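Local coordinates for protein BlEst2 (Bacillus licheniformis, PDB 6WPX) that probably hydrolyses ester bonds as an alpha/beta-hydrolase lipase, and in this propeptide form carries a C-terminal domain with autoinhibitory effects, at residues A[152-158]-A[176-181]; A[180-186]-A[469-473]; A[289-293]-A[464-468]. All blocks are in the same frame, centred on the assembly; numbering follows the deposited sequence.

Interaction 1 (A[152-158]-A[176-181])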
ATOM      1  N   GLN A 152       3.284   0.207  -1.693  1.00 14.61           N
ATOM      2  CA  GLN A 152       3.868  -0.556  -2.822  1.00 13.93           C
ATOM      3  C   GLN A 152       2.742  -1.217  -3.643  1.00 17.16           C
ATOM      4  O   GLN A 152       2.917  -1.496  -4.826  1.00 14.99           O
ATOM      5  CB  GLN A 152       4.904  -1.595  -2.364  1.00 14.03           C
ATOM      6  CG  GLN A 152       6.151  -0.974  -1.674  1.00 18.81           C
ATOM      7  CD  GLN A 152       5.986  -0.932  -0.157  1.00 25.17           C
ATOM      8  OE1 GLN A 152       4.867  -0.849   0.380  1.00 20.54           O
ATOM      9  NE2 GLN A 152       7.111  -0.955   0.560  1.00 15.47           N
ATOM     10  N   LEU A 153       1.577  -1.415  -3.017  1.00 13.20           N
ATOM     11  CA  LEU A 153       0.396  -1.946  -3.697  1.00 13.01           C
ATOM     12  C   LEU A 153      -0.192  -0.869  -4.616  1.00 16.01           C
ATOM     13  O   LEU A 153      -0.666  -1.195  -5.704  1.00 14.94           O
ATOM     14  CB  LEU A 153      -0.623  -2.448  -2.682  1.00 12.61           C
ATOM     15  CG  LEU A 153      -0.220  -3.764  -1.985  1.00 16.09           C
ATOM     16  CD1 LEU A 153      -1.139  -4.038  -0.785  1.00 15.04           C
ATOM     17  CD2 LEU A 153      -0.254  -4.952  -2.995  1.00 14.51           C
ATOM     18  N   ALA A 154      -0.127   0.425  -4.195  1.00 13.18           N
ATOM     19  CA  ALA A 154      -0.547   1.513  -5.073  1.00 16.00           C
ATOM     20  C   ALA A 154       0.446   1.598  -6.239  1.00 19.51           C
ATOM     21  O   ALA A 154       0.010   1.800  -7.361  1.00 20.62           O
ATOM     22  CB  ALA A 154      -0.615   2.842  -4.317  1.00 16.64           C
ATOM     23  N   ASP A 155       1.772   1.383  -5.984  1.00 16.76           N
ATOM     24  CA  ASP A 155       2.785   1.384  -7.047  1.00 17.34           C
ATOM     25  C   ASP A 155       2.449   0.308  -8.049  1.00 20.44           C
ATOM     26  O   ASP A 155       2.546   0.541  -9.254  1.00 20.64           O
ATOM     27  CB  ASP A 155       4.187   1.111  -6.502  1.00 17.71           C
ATOM     28  CG  ASP A 155       4.688   2.189  -5.589  1.00 20.82           C
ATOM     29  OD1 ASP A 155       4.041   3.251  -5.515  1.00 19.01           O
ATOM     30  OD2 ASP A 155       5.757   1.996  -4.981  1.00 19.39           O
ATOM     31  N   LEU A 156       2.041  -0.867  -7.538  1.00 15.47           N
ATOM     32  CA  LEU A 156       1.626  -2.005  -8.353  1.00 15.42           C
ATOM     33  C   LEU A 156       0.414  -1.657  -9.206  1.00 18.13           C
ATOM     34  O   LEU A 156       0.452  -1.903 -10.415  1.00 16.36           O
ATOM     35  CB  LEU A 156       1.362  -3.265  -7.488  1.00 14.25           C
ATOM     36  CG  LEU A 156       0.799  -4.490  -8.215  1.00 15.63           C
ATOM     37  CD1 LEU A 156       1.806  -5.063  -9.240  1.00 14.42           C
ATOM     38  CD2 LEU A 156       0.384  -5.581  -7.207  1.00 16.24           C
ATOM     39  N   ALA A 157      -0.643  -1.077  -8.596  1.00 14.71           N
ATOM     40  CA  ALA A 157      -1.881  -0.680  -9.281  1.00 14.77           C
ATOM     41  C   ALA A 157      -1.639   0.284 -10.461  1.00 17.34           C
ATOM     42  O   ALA A 157      -2.396   0.273 -11.426  1.00 15.63           O
ATOM     43  CB  ALA A 157      -2.830  -0.020  -8.297  1.00 16.08           C
ATOM     44  N   TYR A 158      -0.644   1.163 -10.336  1.00 14.65           N
ATOM     45  CA  TYR A 158      -0.310   2.156 -11.348  1.00 15.88           C
ATOM     46  C   TYR A 158       0.751   1.678 -12.350  1.00 19.96           C
ATOM     47  O   TYR A 158       1.151   2.436 -13.230  1.00 22.43           O
ATOM     48  CB  TYR A 158       0.107   3.466 -10.667  1.00 16.88           C
ATOM     49  CG  TYR A 158      -1.108   4.266 -10.285  1.00 18.39           C
ATOM     50  CD1 TYR A 158      -1.835   3.958  -9.135  1.00 18.19           C
ATOM     51  CD2 TYR A 158      -1.604   5.264 -11.128  1.00 19.87           C
ATOM     52  CE1 TYR A 158      -3.007   4.641  -8.816  1.00 18.48           C
ATOM     53  CE2 TYR A 158      -2.787   5.944 -10.823  1.00 21.16           C
ATOM     54  CZ  TYR A 158      -3.476   5.631  -9.662  1.00 24.75           C
ATOM     55  OH  TYR A 158      -4.619   6.306  -9.344  1.00 28.58           O
ATOM     56  N   VAL A 176      -5.787   6.946  -4.591  1.00 20.89           N
ATOM     57  CA  VAL A 176      -4.850   5.830  -4.831  1.00 20.52           C
ATOM     58  C   VAL A 176      -3.542   6.342  -5.451  1.00 23.40           C
ATOM     59  O   VAL A 176      -2.462   5.919  -5.048  1.00 23.40           O
ATOM     60  CB  VAL A 176      -5.489   4.668  -5.662  1.00 25.27           C
ATOM     61  CG1 VAL A 176      -4.520   3.486  -5.794  1.00 24.75           C
ATOM     62  CG2 VAL A 176      -6.805   4.197  -5.027  1.00 25.18           C
ATOM     63  N   TYR A 177      -3.652   7.258  -6.419  1.00 20.31           N
ATOM     64  CA  TYR A 177      -2.533   7.915  -7.097  1.00 20.57           C
ATOM     65  C   TYR A 177      -1.617   8.569  -6.073  1.00 23.56           C
ATOM     66  O   TYR A 177      -0.401   8.469  -6.212  1.00 22.38           O
ATOM     67  CB  TYR A 177      -3.089   9.015  -8.012  1.00 21.13           C
ATOM     68  CG  TYR A 177      -2.061   9.712  -8.863  1.00 22.89           C
ATOM     69  CD1 TYR A 177      -1.449  10.891  -8.434  1.00 25.67           C
ATOM     70  CD2 TYR A 177      -1.769   9.253 -10.140  1.00 23.73           C
ATOM     71  CE1 TYR A 177      -0.545  11.575  -9.253  1.00 27.34           C
ATOM     72  CE2 TYR A 177      -0.863   9.916 -10.956  1.00 25.94           C
ATOM     73  CZ  TYR A 177      -0.272  11.088 -10.522  1.00 30.36           C
ATOM     74  OH  TYR A 177       0.587  11.712 -11.387  1.00 27.87           O
ATOM     75  N   SER A 178      -2.208   9.297  -5.084  1.00 20.26           N
ATOM     76  CA  SER A 178      -1.439  10.019  -4.064  1.00 19.52           C
ATOM     77  C   SER A 178      -0.722   9.074  -3.100  1.00 22.21           C
ATOM     78  O   SER A 178       0.148   9.523  -2.368  1.00 22.62           O
ATOM     79  CB  SER A 178      -2.313  11.009  -3.298  1.00 21.01           C
ATOM     80  OG  SER A 178      -3.188  10.370  -2.381  1.00 24.48           O
ATOM     81  N   LEU A 179      -1.077   7.777  -3.110  1.00 17.96           N
ATOM     82  CA  LEU A 179      -0.474   6.751  -2.257  1.00 17.47           C
ATOM     83  C   LEU A 179       0.776   6.086  -2.861  1.00 18.54           C
ATOM     84  O   LEU A 179       1.450   5.328  -2.159  1.00 17.60           O
ATOM     85  CB  LEU A 179      -1.515   5.697  -1.853  1.00 16.74           C
ATOM     86  CG  LEU A 179      -2.656   6.208  -0.940  1.00 20.73           C
ATOM     87  CD1 LEU A 179      -3.684   5.135  -0.743  1.00 19.11           C
ATOM     88  CD2 LEU A 179      -2.115   6.666   0.404  1.00 24.17           C
ATOM     89  N   GLN A 180       1.095   6.365  -4.140  1.00 13.80           N
ATOM     90  CA  GLN A 180       2.315   5.816  -4.760  1.00 13.23           C
ATOM     91  C   GLN A 180       3.529   6.268  -3.936  1.00 17.68           C
ATOM     92  O   GLN A 180       3.541   7.394  -3.422  1.00 17.50           O
ATOM     93  CB  GLN A 180       2.467   6.298  -6.204  1.00 13.81           C
ATOM     94  CG  GLN A 180       1.412   5.706  -7.117  1.00 18.36           C
ATOM     95  CD  GLN A 180       1.442   6.331  -8.477  1.00 24.61           C
ATOM     96  OE1 GLN A 180       2.057   5.812  -9.423  1.00 19.82           O
ATOM     97  NE2 GLN A 180       0.746   7.456  -8.619  1.00 13.87           N
ATOM     98  N   THR A 181       4.522   5.390  -3.779  1.00 15.15           N
ATOM     99  CA  THR A 181       5.690   5.688  -2.936  1.00 16.08           C
ATOM    100  C   THR A 181       6.508   6.864  -3.466  1.00 23.37           C
ATOM    101  O   THR A 181       7.099   7.595  -2.677  1.00 22.91           O
ATOM    102  CB  THR A 181       6.556   4.447  -2.691  1.00 15.52           C
ATOM    103  OG1 THR A 181       7.018   3.951  -3.940  1.00 19.29           O
ATOM    104  CG2 THR A 181       5.826   3.367  -1.934  1.00 14.59           C
TER

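Interaction 2 (A[180-186]-A[469-473])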
ATOM      1  N   GLN A 180       1.095   6.365  -4.140  1.00 13.80           N
ATOM      2  CA  GLN A 180       2.315   5.816  -4.760  1.00 13.23           C
ATOM      3  C   GLN A 180       3.529   6.268  -3.936  1.00 17.68           C
ATOM      4  O   GLN A 180       3.541   7.394  -3.422  1.00 17.50           O
ATOM      5  CB  GLN A 180       2.467   6.298  -6.204  1.00 13.81           C
ATOM      6  CG  GLN A 180       1.412   5.706  -7.117  1.00 18.36           C
ATOM      7  CD  GLN A 180       1.442   6.331  -8.477  1.00 24.61           C
ATOM      8  OE1 GLN A 180       2.057   5.812  -9.423  1.00 19.82           O
ATOM      9  NE2 GLN A 180       0.746   7.456  -8.619  1.00 13.87           N
ATOM     10  N   THR A 181       4.522   5.390  -3.779  1.00 15.15           N
ATOM     11  CA  THR A 181       5.690   5.688  -2.936  1.00 16.08           C
ATOM     12  C   THR A 181       6.508   6.864  -3.466  1.00 23.37           C
ATOM     13  O   THR A 181       7.099   7.595  -2.677  1.00 22.91           O
ATOM     14  CB  THR A 181       6.556   4.447  -2.691  1.00 15.52           C
ATOM     15  OG1 THR A 181       7.018   3.951  -3.940  1.00 19.29           O
ATOM     16  CG2 THR A 181       5.826   3.367  -1.934  1.00 14.59           C
ATOM     17  N   GLY A 182       6.538   7.040  -4.785  1.00 22.35           N
ATOM     18  CA  GLY A 182       7.259   8.163  -5.381  1.00 23.85           C
ATOM     19  C   GLY A 182       6.599   9.474  -4.994  1.00 25.36           C
ATOM     20  O   GLY A 182       7.279  10.429  -4.624  1.00 25.18           O
ATOM     21  N   PHE A 183       5.254   9.516  -5.083  1.00 21.08           N
ATOM     22  CA  PHE A 183       4.433  10.689  -4.735  1.00 21.16           C
ATOM     23  C   PHE A 183       4.559  10.956  -3.233  1.00 23.10           C
ATOM     24  O   PHE A 183       4.736  12.100  -2.828  1.00 22.29           O
ATOM     25  CB  PHE A 183       2.955  10.404  -5.071  1.00 23.00           C
ATOM     26  CG  PHE A 183       2.066  11.622  -5.088  1.00 26.11           C
ATOM     27  CD1 PHE A 183       1.508  12.114  -3.913  1.00 28.50           C
ATOM     28  CD2 PHE A 183       1.795  12.293  -6.281  1.00 29.89           C
ATOM     29  CE1 PHE A 183       0.678  13.243  -3.932  1.00 29.98           C
ATOM     30  CE2 PHE A 183       0.954  13.413  -6.300  1.00 32.85           C
ATOM     31  CZ  PHE A 183       0.389  13.869  -5.122  1.00 29.95           C
ATOM     32  N   MET A 184       4.482   9.899  -2.408  1.00 15.99           N
ATOM     33  CA  MET A 184       4.621  10.073  -0.970  1.00 16.38           C
ATOM     34  C   MET A 184       6.023  10.486  -0.575  1.00 22.12           C
ATOM     35  O   MET A 184       6.152  11.228   0.385  1.00 22.40           O
ATOM     36  CB  MET A 184       4.132   8.841  -0.194  1.00 16.73           C
ATOM     37  CG  MET A 184       2.600   8.706  -0.191  1.00 17.81           C
ATOM     38  SD  MET A 184       1.717  10.162   0.413  1.00 21.00           S
ATOM     39  CE  MET A 184       2.385  10.321   2.067  1.00 16.64           C
ATOM     40  N   LYS A 185       7.074  10.089  -1.343  1.00 20.50           N
ATOM     41  CA  LYS A 185       8.451  10.523  -1.034  1.00 21.41           C
ATOM     42  C   LYS A 185       8.550  12.048  -1.162  1.00 25.68           C
ATOM     43  O   LYS A 185       9.135  12.706  -0.305  1.00 26.67           O
ATOM     44  CB  LYS A 185       9.481   9.813  -1.935  1.00 24.03           C
ATOM     45  CG  LYS A 185      10.947  10.203  -1.671  1.00 32.00           C
ATOM     46  CD  LYS A 185      11.559   9.443  -0.513  1.00 40.80           C
ATOM     47  CE  LYS A 185      12.979   9.855  -0.202  1.00 48.19           C
ATOM     48  NZ  LYS A 185      13.962   9.179  -1.082  1.00 48.51           N
ATOM     49  N   SER A 186       7.932  12.594  -2.217  1.00 24.17           N
ATOM     50  CA  SER A 186       7.858  14.026  -2.479  1.00 25.82           C
ATOM     51  C   SER A 186       7.000  14.699  -1.378  1.00 28.83           C
ATOM     52  O   SER A 186       7.422  15.709  -0.828  1.00 29.27           O
ATOM     53  CB  SER A 186       7.260  14.261  -3.855  1.00 28.39           C
ATOM     54  OG  SER A 186       7.016  15.632  -4.113  1.00 31.49           O
ATOM     55  N   ARG A 469       9.341   0.251 -10.153  1.00 20.74           N
ATOM     56  CA  ARG A 469       9.866   1.473  -9.549  1.00 19.95           C
ATOM     57  C   ARG A 469       8.827   2.577  -9.700  1.00 21.39           C
ATOM     58  O   ARG A 469       8.207   2.724 -10.760  1.00 19.55           O
ATOM     59  CB  ARG A 469      11.179   1.892 -10.209  1.00 23.08           C
ATOM     60  CG  ARG A 469      12.315   0.886 -10.023  1.00 31.68           C
ATOM     61  CD  ARG A 469      13.545   1.312 -10.793  1.00 39.02           C
ATOM     62  NE  ARG A 469      14.162   2.514 -10.228  1.00 45.37           N
ATOM     63  CZ  ARG A 469      15.149   3.192 -10.804  1.00 57.90           C
ATOM     64  NH1 ARG A 469      15.633   2.805 -11.977  1.00 36.45           N
ATOM     65  NH2 ARG A 469      15.654   4.268 -10.215  1.00 43.90           N
ATOM     66  N   SER A 470       8.652   3.344  -8.631  1.00 16.93           N
ATOM     67  CA  SER A 470       7.745   4.472  -8.511  1.00 17.90           C
ATOM     68  C   SER A 470       8.576   5.718  -8.302  1.00 23.13           C
ATOM     69  O   SER A 470       9.273   5.828  -7.304  1.00 23.21           O
ATOM     70  CB  SER A 470       6.807   4.269  -7.324  1.00 16.44           C
ATOM     71  OG  SER A 470       5.893   5.346  -7.210  1.00 17.74           O
ATOM     72  N   ILE A 471       8.524   6.644  -9.247  1.00 21.87           N
ATOM     73  CA  ILE A 471       9.349   7.859  -9.207  1.00 23.67           C
ATOM     74  C   ILE A 471       8.535   9.097  -9.466  1.00 27.84           C
ATOM     75  O   ILE A 471       7.868   9.190 -10.489  1.00 28.26           O
ATOM     76  CB  ILE A 471      10.564   7.770 -10.199  1.00 28.75           C
ATOM     77  CG1 ILE A 471      11.391   6.477  -9.977  1.00 28.97           C
ATOM     78  CG2 ILE A 471      11.470   9.032 -10.120  1.00 32.62           C
ATOM     79  CD1 ILE A 471      12.323   6.074 -11.076  1.00 31.64           C
ATOM     80  N   TYR A 472       8.631  10.083  -8.568  1.00 26.04           N
ATOM     81  CA  TYR A 472       7.966  11.354  -8.818  1.00 27.20           C
ATOM     82  C   TYR A 472       9.047  12.329  -9.241  1.00 33.60           C
ATOM     83  O   TYR A 472      10.110  12.363  -8.629  1.00 33.79           O
ATOM     84  CB  TYR A 472       7.210  11.875  -7.588  1.00 27.55           C
ATOM     85  CG  TYR A 472       6.565  13.224  -7.824  1.00 30.63           C
ATOM     86  CD1 TYR A 472       5.442  13.349  -8.635  1.00 32.92           C
ATOM     87  CD2 TYR A 472       7.110  14.385  -7.280  1.00 33.01           C
ATOM     88  CE1 TYR A 472       4.865  14.593  -8.884  1.00 36.27           C
ATOM     89  CE2 TYR A 472       6.524  15.631  -7.498  1.00 35.11           C
ATOM     90  CZ  TYR A 472       5.398  15.729  -8.297  1.00 44.89           C
ATOM     91  OH  TYR A 472       4.836  16.958  -8.537  1.00 51.62           O
ATOM     92  N   VAL A 473       8.782  13.120 -10.275  1.00 33.59           N
ATOM     93  CA  VAL A 473       9.723  14.130 -10.770  1.00 35.59           C
ATOM     94  C   VAL A 473       8.976  15.461 -10.746  1.00 40.70           C
ATOM     95  O   VAL A 473       7.912  15.574 -11.360  1.00 38.46           O
ATOM     96  CB  VAL A 473      10.325  13.778 -12.159  1.00 40.46           C
ATOM     97  CG1 VAL A 473      11.285  14.869 -12.650  1.00 43.00           C
ATOM     98  CG2 VAL A 473      11.039  12.430 -12.123  1.00 39.51           C
TER
HETATM   99  O   HOH W   1       4.509   4.912  -9.468  1.00 25.36           O
HETATM  100  O   HOH W   2       9.384   4.688  -4.828  1.00 21.69           O

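Interaction 3 (A[289-293]-A[464-468])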
ATOM      1  N   TYR A 289      11.697 -10.338  -4.913  1.00 22.35           N
ATOM      2  CA  TYR A 289      11.116  -9.831  -6.130  1.00 20.62           C
ATOM      3  C   TYR A 289      10.076 -10.747  -6.668  1.00 20.60           C
ATOM      4  O   TYR A 289      10.216 -11.972  -6.558  1.00 18.60           O
ATOM      5  CB  TYR A 289      12.216  -9.613  -7.182  1.00 22.18           C
ATOM      6  CG  TYR A 289      13.311  -8.685  -6.707  1.00 26.34           C
ATOM      7  CD1 TYR A 289      13.166  -7.302  -6.793  1.00 28.66           C
ATOM      8  CD2 TYR A 289      14.464  -9.185  -6.105  1.00 27.77           C
ATOM      9  CE1 TYR A 289      14.179  -6.442  -6.361  1.00 29.48           C
ATOM     10  CE2 TYR A 289      15.449  -8.333  -5.610  1.00 29.35           C
ATOM     11  CZ  TYR A 289      15.321  -6.966  -5.775  1.00 37.51           C
ATOM     12  OH  TYR A 289      16.323  -6.132  -5.332  1.00 44.19           O
ATOM     13  N   PRO A 290       9.016 -10.181  -7.283  1.00 15.50           N
ATOM     14  CA  PRO A 290       7.990 -11.054  -7.871  1.00 13.76           C
ATOM     15  C   PRO A 290       8.276 -11.275  -9.357  1.00 16.88           C
ATOM     16  O   PRO A 290       9.223 -10.732  -9.900  1.00 15.17           O
ATOM     17  CB  PRO A 290       6.722 -10.206  -7.710  1.00 14.86           C
ATOM     18  CG  PRO A 290       7.212  -8.780  -7.960  1.00 18.84           C
ATOM     19  CD  PRO A 290       8.675  -8.746  -7.475  1.00 14.82           C
ATOM     20  N   PHE A 291       7.397 -12.012 -10.011  1.00 15.40           N
ATOM     21  CA  PHE A 291       7.294 -12.145 -11.456  1.00 14.84           C
ATOM     22  C   PHE A 291       5.871 -11.707 -11.707  1.00 16.03           C
ATOM     23  O   PHE A 291       4.947 -12.174 -11.018  1.00 16.07           O
ATOM     24  CB  PHE A 291       7.525 -13.578 -11.977  1.00 16.37           C
ATOM     25  CG  PHE A 291       7.228 -13.657 -13.461  1.00 17.42           C
ATOM     26  CD1 PHE A 291       8.105 -13.111 -14.395  1.00 19.62           C
ATOM     27  CD2 PHE A 291       6.056 -14.250 -13.924  1.00 16.82           C
ATOM     28  CE1 PHE A 291       7.842 -13.202 -15.761  1.00 20.44           C
ATOM     29  CE2 PHE A 291       5.795 -14.343 -15.292  1.00 20.36           C
ATOM     30  CZ  PHE A 291       6.688 -13.815 -16.203  1.00 19.22           C
ATOM     31  N   ILE A 292       5.689 -10.791 -12.664  1.00 13.84           N
ATOM     32  CA  ILE A 292       4.377 -10.201 -12.929  1.00 13.16           C
ATOM     33  C   ILE A 292       4.028 -10.136 -14.388  1.00 16.68           C
ATOM     34  O   ILE A 292       4.842  -9.723 -15.204  1.00 16.18           O
ATOM     35  CB  ILE A 292       4.285  -8.757 -12.305  1.00 15.01           C
ATOM     36  CG1 ILE A 292       4.639  -8.722 -10.811  1.00 13.98           C
ATOM     37  CG2 ILE A 292       2.924  -8.074 -12.564  1.00 14.75           C
ATOM     38  CD1 ILE A 292       4.889  -7.326 -10.276  1.00 18.42           C
ATOM     39  N   ARG A 293       2.749 -10.452 -14.695  1.00 14.34           N
ATOM     40  CA  ARG A 293       2.134 -10.287 -16.010  1.00 14.50           C
ATOM     41  C   ARG A 293       0.731  -9.730 -15.825  1.00 16.71           C
ATOM     42  O   ARG A 293       0.191  -9.762 -14.736  1.00 17.49           O
ATOM     43  CB  ARG A 293       2.143 -11.590 -16.844  1.00 12.47           C
ATOM     44  CG  ARG A 293       3.534 -12.013 -17.348  1.00 12.92           C
ATOM     45  CD  ARG A 293       4.086 -11.058 -18.407  1.00 19.96           C
ATOM     46  NE  ARG A 293       5.411 -11.454 -18.918  1.00 19.41           N
ATOM     47  CZ  ARG A 293       6.568 -11.047 -18.405  1.00 27.69           C
ATOM     48  NH1 ARG A 293       6.590 -10.292 -17.318  1.00 18.05           N
ATOM     49  NH2 ARG A 293       7.712 -11.437 -18.944  1.00 20.53           N
ATOM     50  N   ASN A 464      13.211 -15.526 -13.787  1.00 20.83           N
ATOM     51  CA  ASN A 464      12.432 -14.355 -14.241  1.00 20.07           C
ATOM     52  C   ASN A 464      11.973 -13.552 -13.006  1.00 24.21           C
ATOM     53  O   ASN A 464      11.511 -14.160 -12.075  1.00 23.71           O
ATOM     54  CB  ASN A 464      11.337 -14.701 -15.264  1.00 15.58           C
ATOM     55  CG  ASN A 464      10.403 -15.823 -14.865  1.00 28.27           C
ATOM     56  OD1 ASN A 464       9.857 -16.513 -15.706  1.00 22.07           O
ATOM     57  ND2 ASN A 464      10.194 -16.001 -13.583  1.00 14.80           N
ATOM     58  N   ARG A 465      12.148 -12.239 -13.038  1.00 20.25           N
ATOM     59  CA  ARG A 465      11.630 -11.325 -11.992  1.00 20.29           C
ATOM     60  C   ARG A 465      11.174 -10.045 -12.676  1.00 24.11           C
ATOM     61  O   ARG A 465      11.668  -9.740 -13.735  1.00 23.55           O
ATOM     62  CB  ARG A 465      12.614 -11.006 -10.866  1.00 18.67           C
ATOM     63  CG  ARG A 465      13.049 -12.198 -10.039  1.00 21.60           C
ATOM     64  CD  ARG A 465      11.990 -12.836  -9.188  1.00 17.25           C
ATOM     65  NE  ARG A 465      12.532 -13.668  -8.138  1.00 20.16           N
ATOM     66  CZ  ARG A 465      12.921 -14.917  -8.281  1.00 22.44           C
ATOM     67  NH1 ARG A 465      12.822 -15.520  -9.448  1.00 19.49           N
ATOM     68  NH2 ARG A 465      13.397 -15.572  -7.247  1.00 21.38           N
ATOM     69  N   THR A 466      10.286  -9.335 -12.019  1.00 19.00           N
ATOM     70  CA  THR A 466       9.729  -8.072 -12.481  1.00 18.78           C
ATOM     71  C   THR A 466       9.901  -7.064 -11.363  1.00 22.67           C
ATOM     72  O   THR A 466       9.378  -7.261 -10.265  1.00 21.38           O
ATOM     73  CB  THR A 466       8.253  -8.218 -12.840  1.00 17.72           C
ATOM     74  OG1 THR A 466       8.044  -9.404 -13.602  1.00 20.21           O
ATOM     75  CG2 THR A 466       7.744  -7.018 -13.601  1.00 15.34           C
ATOM     76  N   ILE A 467      10.636  -5.992 -11.642  1.00 19.93           N
ATOM     77  CA  ILE A 467      10.886  -4.925 -10.678  1.00 20.14           C
ATOM     78  C   ILE A 467      10.019  -3.758 -11.055  1.00 23.70           C
ATOM     79  O   ILE A 467       9.995  -3.364 -12.214  1.00 23.55           O
ATOM     80  CB  ILE A 467      12.396  -4.538 -10.645  1.00 25.19           C
ATOM     81  CG1 ILE A 467      13.252  -5.788 -10.273  1.00 27.46           C
ATOM     82  CG2 ILE A 467      12.667  -3.332  -9.681  1.00 25.32           C
ATOM     83  CD1 ILE A 467      14.729  -5.603 -10.346  1.00 34.95           C
ATOM     84  N   ILE A 468       9.297  -3.205 -10.074  1.00 20.63           N
ATOM     85  CA  ILE A 468       8.469  -2.019 -10.256  1.00 20.38           C
ATOM     86  C   ILE A 468       9.077  -0.859  -9.465  1.00 23.61           C
ATOM     87  O   ILE A 468       9.294  -0.972  -8.260  1.00 20.49           O
ATOM     88  CB  ILE A 468       6.986  -2.274  -9.875  1.00 22.67           C
ATOM     89  CG1 ILE A 468       6.348  -3.252 -10.881  1.00 22.50           C
ATOM     90  CG2 ILE A 468       6.192  -0.929  -9.778  1.00 23.39           C
ATOM     91  CD1 ILE A 468       5.056  -3.747 -10.470  1.00 31.36           C
TER

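Interaction 1 (A[152-158]-A[176-181])
Asp155 reaches from helix 152-157 to the start of helix 181-191 and takes hold of Thr181 with both carboxylate oxygens. Asp155 CG lies beside its backbone N and anti to the carbonyl carbon, which swings the carboxylate over to Thr181. OD1 receives the backbone N-H of Thr181 (OD1 to N, 2.8 Å, 160° at the hydrogen), while OD2 accepts the hydroxyl at 2.5 Å from Thr181 OG1, each oxygen using its syn lone pair. Two bonds fix the rotation of the carboxylate, and the first turn of a helix would probably favour its negative charge. Packing is also tight around Ala154 and toward the C-terminal end of helix 152-157. Ala154 CB presses against the chain bend, 3.7 Å from Val176 O and 3.9 Å from Leu179 CB. The Gln180 amide stacks over one face of the Tyr158 ring, planes only 24° apart, and Tyr158 CE1 meets Val176 CG1 at 3.6 Å along the ring edge. Gln180 NE2 is held there by an almost straight bond (170°) to Tyr177 O, 2.9 Å away. Tyr177 turns its edge to the face of Tyr158 in an offset edge-to-face pair, ring centres 5.6 Å apart. The other end is looser: partly exposed Gln152 brings its CG no nearer than 4.4 Å to Thr181 CG2. Both segments belong to the helical excursion between strands 138-144 and 201-205 of the alpha/beta-hydrolase sheet. Helix 218-224 packs on Leu153 and Leu156, while Met446 of strand 445-456 meets Tyr177 and Gln180.

Interaction 2 (A[180-186]-A[469-473])
Ser470 OG and Tyr472 CG both stand anti to their backbone nitrogens (chi1 -179° and 178°), and this sends the hydroxyl and the tyrosine ring to the first turns of helix 181-191. The motif is helix-on-sheet packing: the helix of the hydrolase part lies against strand 462-473 of an antiparallel sheet formed late in the chain, the two short axes 6.1 Å apart at their closest. Gly182 makes this approach possible. Its CA sits 4.4 Å from Ile471 CA, and a CB there would run into the strand backbone. Gly182 N donates to Ser470 OG at 3.0 Å, giving the helix start a side-chain acceptor from the strand. The hydroxyl gives its proton to a water, which donates on to Gln180 OE1; a weak bond to Asp155 OD1 is an alternative use of the same proton. A second water bridges Thr181 OG1 and Ser470 O, donating to both, while the stronger partner of the threonine hydroxyl remains Asp155. With an alanine in place of Ser470, the Gly182 N-H would probably be left without this acceptor and the water beside Gln180 free to shift. Farther along, the chemistry turns aromatic. Phe183 directs its edge at the face of Tyr472 with the ring planes at 65° and the centroids 5.9 Å apart. Phe183 also touches Met91 of helix 91-109, and Phe480 of the neighbouring strand 479-480 packs on Tyr472. Where the ring stem meets the helix, Tyr472 CB rests 3.3 Å from Gly182 O, and one turn later Ser186 OG approaches the ring obliquely, 3.4 Å from Tyr472 CD2.

Interaction 3 (A[289-293]-A[464-468])
Two strands from different antiparallel sheets cross here almost at right angles: 290-293, in an outermost strand of its sheet, lies over 464-468, in strand 462-473 of another sheet, which pairs with strand 445-456. Their axes pass 4.4 Å apart at 81°, close enough for one direct backbone bond at the crossing. Thr466 N donates to Pro290 O at 2.8 Å, and the same carbonyl oxygen receives a CA-H...O contact from Arg465 CA at 3.2 Å. Thr466 then answers with its side chain. Its OG1, anti to the carbonyl carbon and beside the backbone N (chi1 -45°), accepts the Ile292 N-H at 2.9 Å from Ile292 N and also bonds Asp452 OD1, an aspartate outside the two segments. Arg293 NH1 makes a salt bridge to that Asp452 oxygen, which places the threonine hydroxyl in a small charged network. The Asn464 amide stacks on the Phe291 ring, planes 22° apart, with Asn464 CG 3.6 Å from Phe291 CD1; the amide oxygen is held by Ala306 N. Two apolar contacts lie apart from each other: Tyr289 CD1 meets Ile467 CG1 at 3.8 Å, and the CD1 methyls of Ile292 and Ile468 touch at 3.6 Å. Arg465 folds at chi2, lays its CD against Tyr289 CB, and continues to a salt bridge with Glu308. The near-perpendicular crossing, sealed by one main-chain bond and one to a threonine hydroxyl rather than by a continuous ladder, is characteristic of the orthogonal meeting of two beta-sheets, here joining the beta-rich layers of the C-terminal half.

Overall arrangement
All three contacts are buried; their centres lie about 7, 13 and 17 Å from the centre of the chain. Interaction 1 is almost wholly enclosed, whereas Phe183 and Tyr472 in interaction 2 and several residues of 464-468 are partly exposed. Interactions 1 and 2 share Gln180 and Thr181, so the start of helix 181-191 is gripped by both a helix and a strand. Interactions 2 and 3 use consecutive parts of strand 462-473, which meets a hydrolase helix at one end and a second beta-sheet at the other. Leu156, Ile292 and Ile468 tie interaction 1 to interaction 3. Interactions 1 and 2 each have an aromatic pair, but a carboxylate grip distinguishes the first, bridging waters the second, and main-chain bonding interaction 3.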